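Local coordinates for protein fimbrial subunit type 1 (Actinomyces oris, PDB 3UXF) that builds the shaft of type 1 fimbriae as their major pilin subunit on the surface of this Gram-positive oral bacterium, at residues V74-F79 with E142-D147; K148-E153 with P178-S183. All blocks are in the same frame, centred on the assembly; numbering follows the deposited sequence.

Contact 1 of 2, residues V74-F79 with E142-D147; sequences VSDVEF and ETRTPD. With CA (calcium ion), chain E.
E142 lies across from F79 in a non-hydrogen-bonded antiparallel pair, and its side chain reaches V77. Its CG sits over the rim of one face of the F79 ring, while the carboxylate carbon CD packs on CG1 of V77. Its OE2 takes a 2.7 Å hydrogen bond from OG1 of T145. At T143 a chi1 of 47° tucks OG1 beside both main-chain neighbours of CA, and it gives its proton to the anti lone pair of E78 OE1, 2.5 Å away. The T143 amide bonds to E78 O at 2.9 Å, and the R144 amide reaches the same oxygen weakly. R144 O in turn receives the E78 amide at 2.9 Å. The R144 side chain bends at chi3 and turns its guanidinium back to D76: NH2 forms a salt bridge with OD1 (3.0 Å) from above the carboxylate plane, and NH1 bonds weakly to D76 O. P146 lays CD against CG2 of V77, at 3.9 Å. D147 binds a calcium ion through its carboxylate, together with N327 O and a water. T143 and R144 facing the single E78 make a classic beta bulge, at the end of the antiparallel pairing of strands 78-84 and 136-144.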
loop_
_atom_site.group_PDB
_atom_site.type_symbol
_atom_site.label_atom_id
_atom_site.label_comp_id
_atom_site.label_asym_id
_atom_site.label_seq_id
_atom_site.Cartn_x
_atom_site.Cartn_y
_atom_site.Cartn_z
ATOM N N VAL A 74 11.283 -2.903 15.295
ATOM C CA VAL A 74 11.195 -4.123 14.507
ATOM C C VAL A 74 12.032 -5.224 15.134
ATOM O O VAL A 74 13.245 -5.045 15.304
ATOM C CB VAL A 74 11.686 -3.887 13.086
ATOM C CG1 VAL A 74 11.504 -5.131 12.213
ATOM C CG2 VAL A 74 10.973 -2.660 12.499
ATOM N N SER A 75 11.402 -6.347 15.478
ATOM C CA SER A 75 12.103 -7.467 16.104
ATOM C C SER A 75 12.651 -8.419 15.071
ATOM O O SER A 75 12.255 -8.389 13.914
ATOM C CB SER A 75 11.157 -8.235 17.037
ATOM O OG SER A 75 10.191 -8.949 16.280
ATOM N N ASP A 76 13.587 -9.272 15.500
ATOM C CA ASP A 76 14.104 -10.345 14.681
ATOM C C ASP A 76 14.917 -9.906 13.473
ATOM O O ASP A 76 14.982 -10.619 12.478
ATOM C CB ASP A 76 12.982 -11.323 14.249
ATOM C CG ASP A 76 13.500 -12.718 14.038
ATOM O OD1 ASP A 76 14.467 -13.102 14.747
ATOM O OD2 ASP A 76 12.989 -13.424 13.140
ATOM N N VAL A 77 15.607 -8.774 13.599
ATOM C CA VAL A 77 16.486 -8.304 12.552
ATOM C C VAL A 77 17.921 -8.488 13.043
ATOM O O VAL A 77 18.224 -8.077 14.142
ATOM C CB VAL A 77 16.249 -6.822 12.280
ATOM C CG1 VAL A 77 17.241 -6.311 11.282
ATOM C CG2 VAL A 77 14.811 -6.621 11.745
ATOM N N GLU A 78 18.761 -9.104 12.233
ATOM C CA GLU A 78 20.161 -9.311 12.649
ATOM C C GLU A 78 21.050 -8.210 12.088
ATOM O O GLU A 78 20.989 -7.916 10.889
ATOM C CB GLU A 78 20.654 -10.650 12.127
ATOM C CG GLU A 78 22.060 -10.952 12.557
ATOM C CD GLU A 78 22.598 -12.177 11.843
ATOM O OE1 GLU A 78 23.103 -12.061 10.707
ATOM O OE2 GLU A 78 22.484 -13.279 12.428
ATOM N N PHE A 79 21.892 -7.616 12.938
ATOM C CA PHE A 79 22.945 -6.704 12.504
ATOM C C PHE A 79 24.286 -7.334 12.743
ATOM O O PHE A 79 24.476 -7.998 13.752
ATOM C CB PHE A 79 22.868 -5.368 13.251
ATOM C CG PHE A 79 21.771 -4.484 12.731
ATOM C CD1 PHE A 79 22.020 -3.640 11.685
ATOM C CD2 PHE A 79 20.500 -4.537 13.274
ATOM C CE1 PHE A 79 21.001 -2.821 11.152
ATOM C CE2 PHE A 79 19.480 -3.741 12.739
ATOM C CZ PHE A 79 19.758 -2.853 11.707
ATOM N N GLU A 142 22.893 -4.798 7.996
ATOM C CA GLU A 142 21.785 -5.659 8.356
ATOM C C GLU A 142 21.875 -6.963 7.581
ATOM O O GLU A 142 21.743 -6.973 6.358
ATOM C CB GLU A 142 20.459 -4.955 8.042
ATOM C CG GLU A 142 19.238 -5.713 8.496
ATOM C CD GLU A 142 17.965 -4.874 8.354
ATOM O OE1 GLU A 142 18.002 -3.661 8.637
ATOM O OE2 GLU A 142 16.918 -5.439 7.993
ATOM N N THR A 143 22.140 -8.058 8.284
ATOM C CA THR A 143 22.505 -9.306 7.611
ATOM C C THR A 143 21.431 -10.393 7.621
ATOM O O THR A 143 21.593 -11.433 6.953
ATOM C CB THR A 143 23.802 -9.885 8.213
ATOM O OG1 THR A 143 23.714 -9.854 9.646
ATOM C CG2 THR A 143 25.007 -9.055 7.761
ATOM N N ARG A 144 20.385 -10.201 8.422
ATOM C CA ARG A 144 19.174 -11.024 8.266
ATOM C C ARG A 144 17.939 -10.185 8.505
ATOM O O ARG A 144 17.797 -9.544 9.557
ATOM C CB ARG A 144 19.142 -12.247 9.198
ATOM C CG ARG A 144 18.039 -13.217 8.761
ATOM C CD ARG A 144 17.811 -14.380 9.704
ATOM N NE ARG A 144 17.789 -13.975 11.106
ATOM C CZ ARG A 144 16.775 -13.361 11.722
ATOM N NH1 ARG A 144 15.653 -13.041 11.077
ATOM N NH2 ARG A 144 16.902 -13.053 13.005
ATOM N N THR A 145 17.017 -10.234 7.536
ATOM C CA THR A 145 15.882 -9.343 7.504
ATOM C C THR A 145 14.655 -10.181 7.209
ATOM O O THR A 145 14.638 -10.824 6.181
ATOM C CB THR A 145 16.037 -8.331 6.357
ATOM O OG1 THR A 145 17.290 -7.618 6.488
ATOM C CG2 THR A 145 14.883 -7.331 6.345
ATOM N N PRO A 146 13.667 -10.175 8.104
ATOM C CA PRO A 146 12.408 -10.881 7.818
ATOM C C PRO A 146 11.849 -10.408 6.476
ATOM O O PRO A 146 12.059 -9.247 6.120
ATOM C CB PRO A 146 11.488 -10.420 8.942
ATOM C CG PRO A 146 12.415 -10.089 10.085
ATOM C CD PRO A 146 13.629 -9.492 9.413
ATOM N N ASP A 147 11.137 -11.280 5.767
ATOM C CA ASP A 147 10.700 -10.949 4.417
ATOM C C ASP A 147 9.987 -9.594 4.305
ATOM O O ASP A 147 10.147 -8.867 3.308
ATOM C CB ASP A 147 9.726 -12.015 3.909
ATOM C CG ASP A 147 10.377 -13.379 3.691
ATOM O OD1 ASP A 147 11.506 -13.662 4.146
ATOM O OD2 ASP A 147 9.697 -14.224 3.077
HETATM CA CA CA E . 10.947 -16.399 3.435
HETATM O O HOH W 1 9.137 -16.935 1.650
#

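Contact 2 of 2, residues K148-E153 with P178-S183; sequences KVIPAE and PKNTLS
Two straight backbone hydrogen bonds join K148-E153 to P178-S183: the T181 amide to P151 O and the E153 amide to K179 O, both 2.8 Å. Between them A152 and N180 form a single backbone bridge. CA of A152 makes a bent CA-H...O contact with K179 O (3.3 Å). Beside the T181 amide, OG1 of the same residue lies 2.9 Å from P151 O and packs against CD of the P151 ring.

Apolar contacts flank this bridge. With chi1 at -62°, CG1 of I150 lies beside the backbone N and CG2 opposite it, which brings that methyl to CB of L182 at 3.7 Å and against CB of N180, the I150 and N180 side chains being nearly perpendicular. Past the bridge, CB of A152 meets CB of P178 at 3.6 Å. E153 and T181 run antiparallel to one another, CG against CG2, and the K179 chain runs alongside that of E153. A water accepts from the K179 amide and donates to E153 O, a second link between the pair already joined by the E153 amide.

Further out, N180 gives its ND2 to E51 O and its backbone N to T53 OG1, while K49 NZ bonds to I150 O. I150 and L182 both touch I344 at the start of strand 344-362. The contact thus joins the connection between strands 136-144 and 155-159 to the segment leading from strand 170-176 into strand 185-190.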
loop_
_atom_site.group_PDB
_atom_site.type_symbol
_atom_site.label_atom_id
_atom_site.label_comp_id
_atom_site.label_asym_id
_atom_site.label_seq_id
_atom_site.Cartn_x
_atom_site.Cartn_y
_atom_site.Cartn_z
ATOM N N LYS A 148 9.153 -9.292 5.291
ATOM C CA LYS A 148 8.298 -8.118 5.242
ATOM C C LYS A 148 8.998 -6.819 5.575
ATOM O O LYS A 148 8.395 -5.752 5.473
ATOM C CB LYS A 148 7.117 -8.276 6.189
ATOM C CG LYS A 148 6.166 -9.399 5.868
ATOM C CD LYS A 148 5.058 -9.465 6.915
ATOM C CE LYS A 148 3.950 -10.417 6.483
ATOM N NZ LYS A 148 3.379 -9.962 5.182
ATOM N N VAL A 149 10.256 -6.895 6.014
ATOM C CA VAL A 149 10.921 -5.725 6.578
ATOM C C VAL A 149 11.853 -5.058 5.561
ATOM O O VAL A 149 12.542 -5.712 4.800
ATOM C CB VAL A 149 11.738 -6.156 7.832
ATOM C CG1 VAL A 149 12.699 -5.040 8.264
ATOM C CG2 VAL A 149 10.783 -6.567 8.960
ATOM N N ILE A 150 11.886 -3.730 5.527
ATOM C CA ILE A 150 12.830 -3.043 4.661
ATOM C C ILE A 150 14.248 -2.986 5.296
ATOM O O ILE A 150 14.372 -2.501 6.409
ATOM C CB ILE A 150 12.358 -1.606 4.401
ATOM C CG1 ILE A 150 10.997 -1.646 3.685
ATOM C CG2 ILE A 150 13.351 -0.861 3.492
ATOM C CD1 ILE A 150 10.309 -0.302 3.658
ATOM N N PRO A 151 15.275 -3.468 4.579
ATOM C CA PRO A 151 16.613 -3.458 5.194
ATOM C C PRO A 151 17.137 -2.053 5.410
ATOM O O PRO A 151 16.858 -1.121 4.632
ATOM C CB PRO A 151 17.504 -4.119 4.137
ATOM C CG PRO A 151 16.606 -4.823 3.229
ATOM C CD PRO A 151 15.311 -4.052 3.234
ATOM N N ALA A 152 17.930 -1.904 6.467
ATOM C CA ALA A 152 18.721 -0.686 6.643
ATOM C C ALA A 152 19.867 -0.568 5.642
ATOM O O ALA A 152 20.411 -1.576 5.162
ATOM C CB ALA A 152 19.275 -0.637 8.090
ATOM N N GLU A 153 20.286 0.669 5.359
ATOM C CA GLU A 153 21.485 0.887 4.557
ATOM C C GLU A 153 22.709 0.620 5.402
ATOM O O GLU A 153 22.701 0.958 6.567
ATOM C CB GLU A 153 21.555 2.327 4.091
ATOM C CG GLU A 153 20.472 2.657 3.069
ATOM C CD GLU A 153 20.754 3.939 2.292
ATOM O OE1 GLU A 153 21.339 4.898 2.879
ATOM O OE2 GLU A 153 20.379 3.978 1.089
ATOM N N PRO A 178 19.623 3.755 11.889
ATOM C CA PRO A 178 19.869 3.542 10.461
ATOM C C PRO A 178 18.668 3.872 9.585
ATOM O O PRO A 178 17.523 3.802 10.023
ATOM C CB PRO A 178 20.201 2.051 10.377
ATOM C CG PRO A 178 19.612 1.453 11.590
ATOM C CD PRO A 178 19.670 2.498 12.652
ATOM N N LYS A 179 18.958 4.231 8.342
ATOM C CA LYS A 179 17.942 4.591 7.365
ATOM C C LYS A 179 17.510 3.385 6.533
ATOM O O LYS A 179 18.335 2.571 6.124
ATOM C CB LYS A 179 18.524 5.674 6.437
ATOM C CG LYS A 179 17.576 6.131 5.315
ATOM C CD LYS A 179 18.309 6.939 4.215
ATOM C CE LYS A 179 18.070 8.445 4.349
ATOM N NZ LYS A 179 16.617 8.814 4.348
ATOM N N ASN A 180 16.211 3.303 6.235
ATOM C CA ASN A 180 15.744 2.303 5.288
ATOM C C ASN A 180 16.300 2.457 3.880
ATOM O O ASN A 180 16.389 3.568 3.342
ATOM C CB ASN A 180 14.229 2.373 5.204
ATOM C CG ASN A 180 13.547 1.719 6.363
ATOM O OD1 ASN A 180 14.160 0.984 7.140
ATOM N ND2 ASN A 180 12.237 1.923 6.453
ATOM N N THR A 181 16.635 1.344 3.248
ATOM C CA THR A 181 17.095 1.376 1.875
ATOM C C THR A 181 15.990 1.723 0.898
ATOM O O THR A 181 16.276 2.151 -0.222
ATOM C CB THR A 181 17.616 0.002 1.427
ATOM O OG1 THR A 181 16.636 -1.006 1.706
ATOM C CG2 THR A 181 18.916 -0.336 2.158
ATOM N N LEU A 182 14.753 1.493 1.307
ATOM C CA LEU A 182 13.607 1.763 0.425
ATOM C C LEU A 182 12.638 2.656 1.141
ATOM O O LEU A 182 12.304 2.412 2.295
ATOM C CB LEU A 182 12.881 0.453 0.058
ATOM C CG LEU A 182 13.745 -0.618 -0.610
ATOM C CD1 LEU A 182 12.951 -1.913 -0.819
ATOM C CD2 LEU A 182 14.317 -0.150 -1.959
ATOM N N SER A 183 12.142 3.675 0.448
ATOM C CA SER A 183 11.231 4.618 1.057
ATOM C C SER A 183 9.835 4.075 1.251
ATOM O O SER A 183 9.090 4.587 2.081
ATOM C CB SER A 183 11.183 5.900 0.238
ATOM O OG SER A 183 10.862 5.596 -1.109
HETATM O O HOH W 2 21.705 3.411 7.578
#

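The two contacts follow one another along the chain, with D147 ending contact 1 and K148 opening contact 2, and their centres are about 10 Å apart. E142 is the polar tie between them: its OE1 lies 2.8 Å from the A152 N, a probable hydrogen bond, and also forms a salt bridge with K49, whose NZ reaches I150 O as well. Packing adds to this, with CG1 of V74 against CG2 of V149 at 3.6 Å and CE1 of F79 near CB of A152 at 4.1 Å. Calcium is bound directly at the D147 end of contact 1, and the P151 side chain in contact 2 is about 13 Å from that ion.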